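PDB 4OUA: proteolytically activated form of PPO4 Tyrosinase from Agaricus bisporus var. bisporus H97, which catalyses the copper-dependent o-hydroxylation of monophenols and the oxidation of the resulting o-diphenols to reactive o-quinones, the initial step of melanin synthesis. Local coordinates for residues 289-294 against 352-357; 12-17 against 348-353; 293-298 against 364-369. All blocks are in the same frame, centred on the assembly; numbering follows the deposited sequence.

Interaction 1: 289-294 against 352-357; sequences LSLWQA and PDFDKV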
loop_
_atom_site.group_PDB
_atom_site.type_symbol
_atom_site.label_atom_id
_atom_site.label_comp_id
_atom_site.label_asym_id
_atom_site.label_seq_id
_atom_site.Cartn_x
_atom_site.Cartn_y
_atom_site.Cartn_z
ATOM N N LEU A 289 -7.506 5.183 7.422
ATOM C CA LEU A 289 -7.420 6.634 7.502
ATOM C C LEU A 289 -8.726 7.278 7.049
ATOM O O LEU A 289 -9.193 8.240 7.656
ATOM C CB LEU A 289 -6.252 7.144 6.658
ATOM C CG LEU A 289 -5.972 8.644 6.725
ATOM C CD1 LEU A 289 -5.712 9.071 8.158
ATOM C CD2 LEU A 289 -4.794 8.998 5.836
ATOM N N SER A 290 -9.314 6.739 5.985
ATOM C CA SER A 290 -10.589 7.237 5.476
ATOM C C SER A 290 -11.707 7.011 6.488
ATOM O O SER A 290 -12.540 7.888 6.708
ATOM C CB SER A 290 -10.944 6.567 4.146
ATOM O OG SER A 290 -10.044 6.947 3.121
ATOM N N LEU A 291 -11.718 5.829 7.100
ATOM C CA LEU A 291 -12.721 5.490 8.105
ATOM C C LEU A 291 -12.556 6.347 9.355
ATOM O O LEU A 291 -13.534 6.842 9.917
ATOM C CB LEU A 291 -12.637 4.009 8.474
ATOM C CG LEU A 291 -13.139 3.006 7.437
ATOM C CD1 LEU A 291 -13.029 1.586 7.971
ATOM C CD2 LEU A 291 -14.572 3.317 7.041
ATOM N N TRP A 292 -11.310 6.512 9.783
ATOM C CA TRP A 292 -10.996 7.325 10.950
ATOM C C TRP A 292 -11.411 8.777 10.730
ATOM O O TRP A 292 -11.894 9.436 11.650
ATOM C CB TRP A 292 -9.504 7.236 11.271
ATOM C CG TRP A 292 -9.057 8.175 12.341
ATOM C CD1 TRP A 292 -9.047 7.943 13.686
ATOM C CD2 TRP A 292 -8.543 9.499 12.158
ATOM N NE1 TRP A 292 -8.561 9.043 14.352
ATOM C CE2 TRP A 292 -8.246 10.011 13.438
ATOM C CE3 TRP A 292 -8.308 10.301 11.038
ATOM C CZ2 TRP A 292 -7.725 11.290 13.625
ATOM C CZ3 TRP A 292 -7.791 11.569 11.227
ATOM C CH2 TRP A 292 -7.505 12.051 12.511
ATOM N N GLN A 293 -11.226 9.265 9.506
ATOM C CA GLN A 293 -11.640 10.619 9.150
ATOM C C GLN A 293 -13.141 10.805 9.342
ATOM O O GLN A 293 -13.601 11.889 9.695
ATOM C CB GLN A 293 -11.260 10.943 7.703
ATOM C CG GLN A 293 -9.771 11.099 7.455
ATOM C CD GLN A 293 -9.450 11.320 5.991
ATOM O OE1 GLN A 293 -8.612 10.626 5.413
ATOM N NE2 GLN A 293 -10.121 12.290 5.377
ATOM N N ALA A 294 -13.900 9.740 9.106
ATOM C CA ALA A 294 -15.348 9.785 9.252
ATOM C C ALA A 294 -15.744 9.960 10.716
ATOM O O ALA A 294 -16.737 10.616 11.026
ATOM C CB ALA A 294 -15.977 8.529 8.677
ATOM N N PRO A 352 -15.691 1.422 -0.637
ATOM C CA PRO A 352 -17.085 0.969 -0.674
ATOM C C PRO A 352 -17.796 1.102 0.671
ATOM O O PRO A 352 -19.017 0.941 0.734
ATOM C CB PRO A 352 -16.964 -0.503 -1.084
ATOM C CG PRO A 352 -15.589 -0.898 -0.689
ATOM C CD PRO A 352 -14.744 0.321 -0.881
ATOM N N ASP A 353 -17.042 1.393 1.727
ATOM C CA ASP A 353 -17.614 1.574 3.057
ATOM C C ASP A 353 -18.530 2.792 3.112
ATOM O O ASP A 353 -19.366 2.907 4.006
ATOM C CB ASP A 353 -16.505 1.714 4.102
ATOM C CG ASP A 353 -15.486 0.592 4.027
ATOM O OD1 ASP A 353 -14.527 0.713 3.235
ATOM O OD2 ASP A 353 -15.645 -0.408 4.757
ATOM N N PHE A 354 -18.372 3.695 2.148
ATOM C CA PHE A 354 -19.098 4.959 2.152
ATOM C C PHE A 354 -20.218 5.020 1.117
ATOM O O PHE A 354 -20.871 6.054 0.970
ATOM C CB PHE A 354 -18.131 6.120 1.909
ATOM C CG PHE A 354 -17.016 6.202 2.910
ATOM C CD1 PHE A 354 -17.221 6.793 4.146
ATOM C CD2 PHE A 354 -15.762 5.698 2.613
ATOM C CE1 PHE A 354 -16.197 6.874 5.069
ATOM C CE2 PHE A 354 -14.732 5.777 3.533
ATOM C CZ PHE A 354 -14.950 6.365 4.762
ATOM N N ASP A 355 -20.443 3.918 0.407
ATOM C CA ASP A 355 -21.366 3.912 -0.729
ATOM C C ASP A 355 -22.797 4.295 -0.358
ATOM O O ASP A 355 -23.459 5.026 -1.097
ATOM C CB ASP A 355 -21.364 2.538 -1.407
ATOM C CG ASP A 355 -20.132 2.311 -2.268
ATOM O OD1 ASP A 355 -19.468 3.304 -2.639
ATOM O OD2 ASP A 355 -19.832 1.138 -2.582
ATOM N N LYS A 356 -23.272 3.806 0.784
ATOM C CA LYS A 356 -24.652 4.049 1.194
ATOM C C LYS A 356 -24.850 5.419 1.843
ATOM O O LYS A 356 -25.964 5.764 2.233
ATOM C CB LYS A 356 -25.122 2.953 2.153
ATOM C CG LYS A 356 -25.855 1.803 1.479
ATOM C CD LYS A 356 -24.940 1.011 0.560
ATOM C CE LYS A 356 -25.692 -0.132 -0.107
ATOM N NZ LYS A 356 -24.787 -1.026 -0.884
ATOM N N VAL A 357 -23.778 6.196 1.955
ATOM C CA VAL A 357 -23.867 7.518 2.572
ATOM C C VAL A 357 -23.157 8.588 1.751
ATOM O O VAL A 357 -22.632 9.556 2.303
ATOM C CB VAL A 357 -23.275 7.522 3.998
ATOM C CG1 VAL A 357 -24.103 6.640 4.925
ATOM C CG2 VAL A 357 -21.820 7.073 3.977
#

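Interaction 2: 12-17 against 348-353; sequences VKNRLD and NYSYPD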
loop_
_atom_site.group_PDB
_atom_site.type_symbol
_atom_site.label_atom_id
_atom_site.label_comp_id
_atom_site.label_asym_id
_atom_site.label_seq_id
_atom_site.Cartn_x
_atom_site.Cartn_y
_atom_site.Cartn_z
ATOM N N VAL A 12 -13.999 9.051 -9.962
ATOM C CA VAL A 12 -13.772 8.471 -8.643
ATOM C C VAL A 12 -14.355 7.065 -8.538
ATOM O O VAL A 12 -15.570 6.891 -8.447
ATOM C CB VAL A 12 -14.373 9.346 -7.527
ATOM C CG1 VAL A 12 -14.273 8.637 -6.186
ATOM C CG2 VAL A 12 -13.672 10.693 -7.476
ATOM N N LYS A 13 -13.477 6.067 -8.551
ATOM C CA LYS A 13 -13.894 4.676 -8.410
ATOM C C LYS A 13 -13.423 4.095 -7.079
ATOM O O LYS A 13 -12.519 4.633 -6.441
ATOM C CB LYS A 13 -13.363 3.834 -9.570
ATOM C CG LYS A 13 -13.986 4.170 -10.913
ATOM C CD LYS A 13 -15.501 4.059 -10.856
ATOM C CE LYS A 13 -16.125 4.330 -12.216
ATOM N NZ LYS A 13 -15.713 5.654 -12.762
ATOM N N ASN A 14 -14.040 2.994 -6.668
ATOM C CA ASN A 14 -13.724 2.382 -5.385
ATOM C C ASN A 14 -12.591 1.368 -5.453
ATOM O O ASN A 14 -12.464 0.618 -6.420
ATOM C CB ASN A 14 -14.964 1.703 -4.800
ATOM C CG ASN A 14 -15.943 2.691 -4.207
ATOM O OD1 ASN A 14 -15.576 3.814 -3.865
ATOM N ND2 ASN A 14 -17.197 2.275 -4.076
ATOM N N ARG A 15 -11.766 1.363 -4.412
ATOM C CA ARG A 15 -10.808 0.293 -4.206
ATOM C C ARG A 15 -11.538 -0.861 -3.533
ATOM O O ARG A 15 -11.980 -0.742 -2.392
ATOM C CB ARG A 15 -9.630 0.769 -3.358
ATOM C CG ARG A 15 -8.850 1.912 -3.984
ATOM C CD ARG A 15 -7.745 2.402 -3.064
ATOM N NE ARG A 15 -6.913 3.412 -3.709
ATOM C CZ ARG A 15 -5.934 4.071 -3.100
ATOM N NH1 ARG A 15 -5.667 3.830 -1.824
ATOM N NH2 ARG A 15 -5.227 4.974 -3.765
ATOM N N LEU A 16 -11.682 -1.970 -4.249
ATOM C CA LEU A 16 -12.484 -3.083 -3.762
ATOM C C LEU A 16 -11.748 -3.919 -2.721
ATOM O O LEU A 16 -10.520 -3.918 -2.660
ATOM C CB LEU A 16 -12.914 -3.976 -4.926
ATOM C CG LEU A 16 -13.694 -3.297 -6.052
ATOM C CD1 LEU A 16 -14.133 -4.322 -7.086
ATOM C CD2 LEU A 16 -14.888 -2.544 -5.498
ATOM N N ASP A 17 -12.518 -4.620 -1.895
ATOM C CA ASP A 17 -11.967 -5.614 -0.988
ATOM C C ASP A 17 -11.407 -6.764 -1.817
ATOM O O ASP A 17 -12.083 -7.271 -2.712
ATOM C CB ASP A 17 -13.038 -6.113 -0.014
ATOM C CG ASP A 17 -12.478 -7.027 1.059
ATOM O OD1 ASP A 17 -12.106 -8.175 0.734
ATOM O OD2 ASP A 17 -12.422 -6.600 2.231
ATOM N N ASN A 348 -8.950 10.470 -7.382
ATOM C CA ASN A 348 -9.893 9.635 -8.119
ATOM C C ASN A 348 -10.118 8.251 -7.520
ATOM O O ASN A 348 -10.225 7.265 -8.250
ATOM C CB ASN A 348 -9.431 9.487 -9.571
ATOM C CG ASN A 348 -10.135 10.450 -10.505
ATOM O OD1 ASN A 348 -10.865 11.338 -10.063
ATOM N ND2 ASN A 348 -9.924 10.277 -11.805
ATOM N N TYR A 349 -10.199 8.173 -6.197
ATOM C CA TYR A 349 -10.497 6.901 -5.555
ATOM C C TYR A 349 -11.325 7.078 -4.288
ATOM O O TYR A 349 -11.515 8.191 -3.802
ATOM C CB TYR A 349 -9.204 6.141 -5.240
ATOM C CG TYR A 349 -8.454 6.631 -4.021
ATOM C CD1 TYR A 349 -8.663 6.053 -2.776
ATOM C CD2 TYR A 349 -7.524 7.657 -4.118
ATOM C CE1 TYR A 349 -7.977 6.490 -1.659
ATOM C CE2 TYR A 349 -6.832 8.101 -3.007
ATOM C CZ TYR A 349 -7.062 7.513 -1.781
ATOM O OH TYR A 349 -6.376 7.950 -0.671
ATOM N N SER A 350 -11.820 5.960 -3.769
ATOM C CA SER A 350 -12.621 5.949 -2.552
ATOM C C SER A 350 -12.840 4.510 -2.106
ATOM O O SER A 350 -12.337 3.578 -2.734
ATOM C CB SER A 350 -13.960 6.653 -2.772
ATOM O OG SER A 350 -14.756 6.608 -1.600
ATOM N N TYR A 351 -13.592 4.327 -1.026
ATOM C CA TYR A 351 -13.832 2.989 -0.500
ATOM C C TYR A 351 -15.322 2.691 -0.413
ATOM O O TYR A 351 -16.126 3.585 -0.153
ATOM C CB TYR A 351 -13.166 2.829 0.869
ATOM C CG TYR A 351 -11.675 3.061 0.823
ATOM C CD1 TYR A 351 -10.802 2.029 0.508
ATOM C CD2 TYR A 351 -11.139 4.316 1.074
ATOM C CE1 TYR A 351 -9.437 2.238 0.454
ATOM C CE2 TYR A 351 -9.775 4.536 1.023
ATOM C CZ TYR A 351 -8.929 3.492 0.713
ATOM O OH TYR A 351 -7.570 3.703 0.660
ATOM N N PRO A 352 -15.691 1.422 -0.637
ATOM C CA PRO A 352 -17.085 0.969 -0.674
ATOM C C PRO A 352 -17.796 1.102 0.671
ATOM O O PRO A 352 -19.017 0.941 0.734
ATOM C CB PRO A 352 -16.964 -0.503 -1.084
ATOM C CG PRO A 352 -15.589 -0.898 -0.689
ATOM C CD PRO A 352 -14.744 0.321 -0.881
ATOM N N ASP A 353 -17.042 1.393 1.727
ATOM C CA ASP A 353 -17.614 1.574 3.057
ATOM C C ASP A 353 -18.530 2.792 3.112
ATOM O O ASP A 353 -19.366 2.907 4.006
ATOM C CB ASP A 353 -16.505 1.714 4.102
ATOM C CG ASP A 353 -15.486 0.592 4.027
ATOM O OD1 ASP A 353 -14.527 0.713 3.235
ATOM O OD2 ASP A 353 -15.645 -0.408 4.757
#

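Interaction 3: 293-298 against 364-369; sequences QALYPG and LVRDYI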
loop_
_atom_site.group_PDB
_atom_site.type_symbol
_atom_site.label_atom_id
_atom_site.label_comp_id
_atom_site.label_asym_id
_atom_site.label_seq_id
_atom_site.Cartn_x
_atom_site.Cartn_y
_atom_site.Cartn_z
ATOM N N GLN A 293 -11.226 9.265 9.506
ATOM C CA GLN A 293 -11.640 10.619 9.150
ATOM C C GLN A 293 -13.141 10.805 9.342
ATOM O O GLN A 293 -13.601 11.889 9.695
ATOM C CB GLN A 293 -11.260 10.943 7.703
ATOM C CG GLN A 293 -9.771 11.099 7.455
ATOM C CD GLN A 293 -9.450 11.320 5.991
ATOM O OE1 GLN A 293 -8.612 10.626 5.413
ATOM N NE2 GLN A 293 -10.121 12.290 5.377
ATOM N N ALA A 294 -13.900 9.740 9.106
ATOM C CA ALA A 294 -15.348 9.785 9.252
ATOM C C ALA A 294 -15.744 9.960 10.716
ATOM O O ALA A 294 -16.737 10.616 11.026
ATOM C CB ALA A 294 -15.977 8.529 8.677
ATOM N N LEU A 295 -14.959 9.372 11.613
ATOM C CA LEU A 295 -15.235 9.462 13.042
ATOM C C LEU A 295 -14.683 10.752 13.639
ATOM O O LEU A 295 -15.300 11.349 14.520
ATOM C CB LEU A 295 -14.649 8.256 13.783
ATOM C CG LEU A 295 -15.204 6.879 13.416
ATOM C CD1 LEU A 295 -14.576 5.803 14.288
ATOM C CD2 LEU A 295 -16.721 6.853 13.536
ATOM N N TYR A 296 -13.522 11.180 13.153
ATOM C CA TYR A 296 -12.849 12.350 13.706
ATOM C C TYR A 296 -12.629 13.448 12.671
ATOM O O TYR A 296 -11.488 13.780 12.352
ATOM C CB TYR A 296 -11.505 11.950 14.316
ATOM C CG TYR A 296 -11.622 11.053 15.525
ATOM C CD1 TYR A 296 -11.867 11.586 16.784
ATOM C CD2 TYR A 296 -11.482 9.678 15.411
ATOM C CE1 TYR A 296 -11.973 10.772 17.894
ATOM C CE2 TYR A 296 -11.587 8.856 16.516
ATOM C CZ TYR A 296 -11.833 9.409 17.755
ATOM O OH TYR A 296 -11.937 8.595 18.860
ATOM N N PRO A 297 -13.724 14.025 12.152
ATOM C CA PRO A 297 -13.611 15.112 11.175
ATOM C C PRO A 297 -12.988 16.359 11.792
ATOM O O PRO A 297 -13.237 16.654 12.961
ATOM C CB PRO A 297 -15.064 15.367 10.766
ATOM C CG PRO A 297 -15.863 14.914 11.935
ATOM C CD PRO A 297 -15.125 13.736 12.499
ATOM N N GLY A 298 -12.181 17.073 11.016
ATOM C CA GLY A 298 -11.537 18.279 11.499
ATOM C C GLY A 298 -10.134 18.025 12.014
ATOM O O GLY A 298 -9.312 18.941 12.068
ATOM N N LEU A 364 -24.310 12.363 9.754
ATOM C CA LEU A 364 -24.881 11.090 9.330
ATOM C C LEU A 364 -23.791 10.077 8.995
ATOM O O LEU A 364 -23.908 8.894 9.318
ATOM C CB LEU A 364 -25.797 11.286 8.121
ATOM C CG LEU A 364 -26.168 10.007 7.366
ATOM C CD1 LEU A 364 -26.894 9.028 8.277
ATOM C CD2 LEU A 364 -27.005 10.324 6.136
ATOM N N VAL A 365 -22.734 10.550 8.342
ATOM C CA VAL A 365 -21.616 9.696 7.970
ATOM C C VAL A 365 -20.907 9.147 9.205
ATOM O O VAL A 365 -20.564 7.966 9.259
ATOM C CB VAL A 365 -20.597 10.450 7.090
ATOM C CG1 VAL A 365 -19.342 9.615 6.886
ATOM C CG2 VAL A 365 -21.221 10.823 5.754
ATOM N N ARG A 366 -20.698 10.008 10.196
ATOM C CA ARG A 366 -20.008 9.612 11.420
ATOM C C ARG A 366 -20.782 8.538 12.179
ATOM O O ARG A 366 -20.189 7.700 12.859
ATOM C CB ARG A 366 -19.773 10.827 12.320
ATOM C CG ARG A 366 -19.147 10.488 13.667
ATOM C CD ARG A 366 -18.602 11.730 14.360
ATOM N NE ARG A 366 -19.638 12.727 14.619
ATOM C CZ ARG A 366 -19.396 13.952 15.077
ATOM N NH1 ARG A 366 -18.150 14.336 15.320
ATOM N NH2 ARG A 366 -20.398 14.796 15.285
ATOM N N ASP A 367 -22.105 8.562 12.057
ATOM C CA ASP A 367 -22.946 7.582 12.731
ATOM C C ASP A 367 -23.011 6.280 11.943
ATOM O O ASP A 367 -23.044 5.194 12.524
ATOM C CB ASP A 367 -24.354 8.139 12.948
ATOM C CG ASP A 367 -24.373 9.313 13.909
ATOM O OD1 ASP A 367 -23.485 9.376 14.786
ATOM O OD2 ASP A 367 -25.274 10.169 13.789
ATOM N N TYR A 368 -23.025 6.394 10.618
ATOM C CA TYR A 368 -23.055 5.222 9.751
ATOM C C TYR A 368 -21.745 4.449 9.835
ATOM O O TYR A 368 -21.738 3.229 9.998
ATOM C CB TYR A 368 -23.329 5.630 8.304
ATOM C CG TYR A 368 -23.371 4.468 7.338
ATOM C CD1 TYR A 368 -24.539 3.741 7.149
ATOM C CD2 TYR A 368 -22.246 4.101 6.611
ATOM C CE1 TYR A 368 -24.586 2.681 6.269
ATOM C CE2 TYR A 368 -22.284 3.041 5.726
ATOM C CZ TYR A 368 -23.457 2.333 5.560
ATOM O OH TYR A 368 -23.506 1.275 4.682
ATOM N N ILE A 369 -20.637 5.172 9.722
ATOM C CA ILE A 369 -19.316 4.560 9.758
ATOM C C ILE A 369 -19.022 3.960 11.128
ATOM O O ILE A 369 -18.420 2.890 11.230
ATOM C CB ILE A 369 -18.220 5.577 9.398
ATOM C CG1 ILE A 369 -18.447 6.117 7.987
ATOM C CG2 ILE A 369 -16.847 4.940 9.502
ATOM C CD1 ILE A 369 -18.466 5.039 6.926
#

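Interaction 1: 289-294 against 352-357
Phe-354 makes a buried apolar contact with Ser-290, Leu-291 and Ala-294, joining the short 3-10 turn at 352-354 to the flank of helix 277-295. No hydrogen bond crosses between the two segments; the fit rests on one aromatic ring presented rim first to a helix. CG of Phe-354 lies beside its own backbone N and anti to the carbonyl carbon (chi1 -58°), and from there the far end of the ring, CE1, CZ and CE2, reaches the helix. CE1 meets CB of Ala-294 at 4.0 Å, close to the ring plane. CZ comes to 3.5 Å from the carbonyl O of Ser-290, again at the ring's edge, and CE2 stands 3.9 Å from CB of the same serine. Leu-291 closes the group with a single methyl: its CD2 approaches Phe-354 CZ obliquely at 3.8 Å and reaches CB of Asp-353 at 3.9 Å. That CB also lies over one face of the Phe-354 ring, offset toward the rim. The carboxylate of Asp-353 is engaged by other partners, with OD2 in a salt bridge to Arg-287 and a hydrogen bond to His-372, which probably steadies the turn just before the ring. An alanine in place of Phe-354 would probably open a gap beside Ser-290 and Ala-294 and leave the CD2 methyl of Leu-291 with fewer neighbours on this side. Helix 277-295 carries the copper ligand His-282; the arrangement is a loop aromatic packed rim-on against one helix of the four-helix bundle that houses the dicopper centre in tyrosinases.

Interaction 2: 12-17 against 348-353
Lys-13 and Arg-15 pair through their backbones with Asn-348 and Ser-350. One bond is of good geometry, Arg-15 N to Ser-350 O, 2.8 Å long with 164° at the hydrogen. Ser-350 N to Lys-13 O (3.1 Å) and Lys-13 N to Asn-348 O (3.5 Å) are weak, and the O of Asn-348 also accepts from Arg-127 NE. CA-H...O contacts supplement them, Tyr-349 CA lying 3.2 Å from Lys-13 O. The result is a two-stranded parallel sheet, 13-14 beside 349-350, in which a strand near the N-terminus is paired with one more than 300 residues later.

Cation-pi stacking comes next. The guanidinium of Arg-15 lies flat on the Tyr-349 ring, with planes 7° apart and CZ 3.5 Å from the ring centroid. Extended from CG to NE, the arginine chain carries the guanidinium out over the ring. The Tyr-351 ring stands nearly perpendicular to the same guanidinium, and its OH takes a weak hydrogen bond from NH1 at 3.1 Å.

Polar partners hold the far ends. Glu-98 forms a salt bridge with Arg-15 NH2, Asp-286 OD2 is hydrogen-bonded to both tyrosine hydroxyls, and Asn-14 ND2 donates to Asp-355 OD1. Glu-98 lies on helix 86-109 and Asp-286 on helix 277-295, so the strand pair is tied to two helices that carry copper ligands, His-90 and His-282. In van der Waals contact, Asn-14 ND2 lies 3.6 Å from Pro-352 CA.

Interaction 3: 293-298 against 364-369
Ala-294 meets Ile-369 and Val-365 through its one methyl group. CB of the alanine touches Ile-369 CG1 at 3.5 Å and Val-365 CG1 at 4.0 Å, so helix 362-377 comes in close where helix 277-295 offers only a short side chain. Beside it, the aliphatic part of Arg-366 passes the carbonyls of the helix end: CB lies 3.3 Å from Ala-294 O, and CD lies 3.3 Å from Leu-295 O. Leu-295 answers with CD2, which stands 3.6 Å from the backbone O of Arg-366.

This is helix-helix packing at a helix C-terminus, since Tyr-296 is the first residue to leave helical backbone angles. CA atoms of Leu-295 and Arg-366 are 5.0 Å apart. The positive charge of Arg-366 near the carbonyl end of helix 277-295 would probably be favourable, although no hydrogen bond joins them.

Farther out, the bend at chi3 of Arg-366 (60°) turns NE off the line of the chain, and NH1 reaches Pro-297, 4.1 Å from CG; the two side chains cross at about a right angle. NH2 makes a long, weak ion pair with Asp-363. In the next shell, the Tyr-296 ring stacks on Trp-292 and its OH bonds Asn-226 N, while Asn-370 and Ile-373 of helix 362-377 touch Leu-295.

In the fold
The three contacts lie on the same side of the chain's centre and form a continuous series. Interactions 1 and 2, with centres about 10 Å apart, share Pro-352 and Asp-353 and also meet where Ser-290 OG packs 3.2 Å from Tyr-351 CE2. Interactions 1 and 3, about 8 Å apart between centres, both use the end of helix 277-295 and meet where Phe-354 CE1 packs 3.5 Å from Ile-369 CD1. Nearness to the metals falls off from interaction 2 through 1 to 3: the Arg-15 side chain is about 13 Å from a bound copper ion and about 8 Å from the His-282 side chain, the Ser-290 side chain is about 12 Å from that of His-90, and interaction 3 lies away from the annotated sites.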